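Local coordinates for response regulator receiver domain protein (CheY) (Rhodospirillum rubrum, PDB 3HEB) that probably acts as a phosphorylation-controlled receiver in two-component signalling, as a CheY-like response regulator domain that accepts a phosphoryl group on an aspartate, at residues P91-T96 with A112-T117. Sequence-based numbering, arbitrary orientation.
Sequences PVVILT and ANVYIT
Val92 to Thr96 and Val114 to Thr117 run parallel, their axes 15° apart, joined by a ladder in which Ile94 N gives to Val114 O (2.8 Å) and Ile94 O accepts from Ile116 N (2.7 Å). Thr96 N to Ile116 O closes one end; at the other, Val92 O takes two donors, Asn113 N (2.9 Å) in its carbonyl plane and Val114 N slightly tilted from it. On one face Tyr115 crosses its neighbours obliquely: CG anti to the backbone N (chi1 -176°) carries the ring over toward strand 92-96, where CE1 meets Ile94 CG2 at 3.6 Å and the phenol end reaches the Thr96 methyl. Ile94 CG1, turned beside its own N, touches Ala112 CB at 3.8 Å. With helix 101-109 between them, the strands form a beta-alpha-beta unit of the CheY-like receiver fold, fourth and fifth of its five-stranded parallel sheet. That helix covers the Tyr115 face through Ile104 and Cys107. Thr96 OG1 hydrogen-bonds to Asp66 OD1, on the predicted phosphorylation site, while Tyr115 OH and Thr117 OG1 both hydrogen-bond to Thr98 O. An alanine in place of Tyr115 would probably open a gap beside Ile94 CG2 and the Thr96 methyl and leave Thr98 O with the Thr117 hydroxyl but not the phenol. On the other face Val93 and Val114 lie side by side, Val93 CG2 to Val114 CB 4.0 Å; Ile116 CD1 reaches Val93 CG1, while its CG2 meets Leu95 CD1 at 3.7 Å. Beyond them, Phe135 and Val138 of the second subunit pack on Val114 and Ile116 respectively.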
loop_
_atom_site.group_PDB
_atom_site.type_symbol
_atom_site.label_atom_id
_atom_site.label_comp_id
_atom_site.label_asym_id
_atom_site.label_seq_id
_atom_site.Cartn_x
_atom_site.Cartn_y
_atom_site.Cartn_z
ATOM N N PRO A 91 -5.884 -5.701 -0.122
ATOM C CA PRO A 91 -5.331 -4.356 0.021
ATOM C C PRO A 91 -6.442 -3.314 -0.060
ATOM O O PRO A 91 -7.353 -3.417 -0.881
ATOM C CB PRO A 91 -4.336 -4.254 -1.141
ATOM C CG PRO A 91 -4.854 -5.233 -2.128
ATOM C CD PRO A 91 -5.277 -6.391 -1.269
ATOM N N VAL A 92 -6.372 -2.320 0.807
ATOM C CA VAL A 92 -7.371 -1.276 0.810
ATOM C C VAL A 92 -6.692 0.050 0.556
ATOM O O VAL A 92 -5.753 0.412 1.256
ATOM C CB VAL A 92 -8.110 -1.208 2.154
ATOM C CG1 VAL A 92 -9.170 -0.114 2.108
ATOM C CG2 VAL A 92 -8.746 -2.552 2.455
ATOM N N VAL A 93 -7.175 0.768 -0.451
ATOM C CA VAL A 93 -6.621 2.066 -0.791
ATOM C C VAL A 93 -7.674 3.112 -0.480
ATOM O O VAL A 93 -8.727 3.158 -1.116
ATOM C CB VAL A 93 -6.220 2.132 -2.294
ATOM C CG1 VAL A 93 -5.814 3.542 -2.674
ATOM C CG2 VAL A 93 -5.056 1.185 -2.564
ATOM N N ILE A 94 -7.403 3.935 0.526
ATOM C CA ILE A 94 -8.335 4.982 0.897
ATOM C C ILE A 94 -8.165 6.096 -0.112
ATOM O O ILE A 94 -7.050 6.526 -0.391
ATOM C CB ILE A 94 -8.045 5.554 2.295
ATOM C CG1 ILE A 94 -8.168 4.459 3.360
ATOM C CG2 ILE A 94 -9.003 6.689 2.587
ATOM C CD1 ILE A 94 -9.547 3.853 3.461
ATOM N N LEU A 95 -9.274 6.554 -0.666
ATOM C CA LEU A 95 -9.244 7.620 -1.646
ATOM C C LEU A 95 -10.341 8.600 -1.232
ATOM O O LEU A 95 -11.518 8.447 -1.582
ATOM C CB LEU A 95 -9.494 7.037 -3.040
ATOM C CG LEU A 95 -9.444 7.963 -4.260
ATOM C CD1 LEU A 95 -8.126 8.720 -4.302
ATOM C CD2 LEU A 95 -9.631 7.124 -5.528
ATOM N N THR A 96 -9.948 9.609 -0.464
ATOM C CA THR A 96 -10.915 10.570 0.019
ATOM C C THR A 96 -10.424 12.011 -0.036
ATOM O O THR A 96 -9.257 12.284 -0.318
ATOM C CB THR A 96 -11.307 10.225 1.453
ATOM O OG1 THR A 96 -12.447 11.003 1.846
ATOM C CG2 THR A 96 -10.128 10.497 2.385
ATOM N N ALA A 112 -5.351 0.270 6.655
ATOM C CA ALA A 112 -5.354 0.648 5.244
ATOM C C ALA A 112 -3.961 0.443 4.666
ATOM O O ALA A 112 -2.961 0.777 5.306
ATOM C CB ALA A 112 -5.766 2.100 5.089
ATOM N N ASN A 113 -3.894 -0.111 3.461
ATOM C CA ASN A 113 -2.608 -0.351 2.811
ATOM C C ASN A 113 -2.014 0.942 2.281
ATOM O O ASN A 113 -0.804 1.143 2.322
ATOM C CB ASN A 113 -2.770 -1.326 1.642
ATOM C CG ASN A 113 -3.146 -2.727 2.098
ATOM O OD1 ASN A 113 -2.296 -3.629 2.189
ATOM N ND2 ASN A 113 -4.427 -2.917 2.402
ATOM N N VAL A 114 -2.886 1.803 1.772
ATOM C CA VAL A 114 -2.498 3.078 1.187
ATOM C C VAL A 114 -3.609 4.103 1.388
ATOM O O VAL A 114 -4.793 3.762 1.441
ATOM C CB VAL A 114 -2.245 2.930 -0.330
ATOM C CG1 VAL A 114 -1.879 4.285 -0.950
ATOM C CG2 VAL A 114 -1.146 1.904 -0.575
ATOM N N TYR A 115 -3.208 5.361 1.513
ATOM C CA TYR A 115 -4.141 6.454 1.686
ATOM C C TYR A 115 -3.779 7.524 0.661
ATOM O O TYR A 115 -2.618 7.957 0.561
ATOM C CB TYR A 115 -4.045 7.027 3.099
ATOM C CG TYR A 115 -5.068 8.102 3.381
ATOM C CD1 TYR A 115 -6.088 7.891 4.306
ATOM C CD2 TYR A 115 -5.002 9.344 2.742
ATOM C CE1 TYR A 115 -7.008 8.882 4.593
ATOM C CE2 TYR A 115 -5.918 10.338 3.022
ATOM C CZ TYR A 115 -6.919 10.104 3.953
ATOM O OH TYR A 115 -7.828 11.100 4.260
ATOM N N ILE A 116 -4.771 7.930 -0.116
ATOM C CA ILE A 116 -4.567 8.948 -1.132
ATOM C C ILE A 116 -5.605 10.034 -0.960
ATOM O O ILE A 116 -6.802 9.761 -1.003
ATOM C CB ILE A 116 -4.733 8.384 -2.552
ATOM C CG1 ILE A 116 -3.696 7.287 -2.805
ATOM C CG2 ILE A 116 -4.596 9.516 -3.580
ATOM C CD1 ILE A 116 -3.815 6.624 -4.175
ATOM N N THR A 117 -5.146 11.260 -0.740
ATOM C CA THR A 117 -6.061 12.381 -0.604
ATOM C C THR A 117 -6.404 12.785 -2.036
ATOM O O THR A 117 -5.506 13.001 -2.862
ATOM C CB THR A 117 -5.397 13.575 0.119
ATOM O OG1 THR A 117 -5.167 13.239 1.493
ATOM C CG2 THR A 117 -6.295 14.809 0.038
#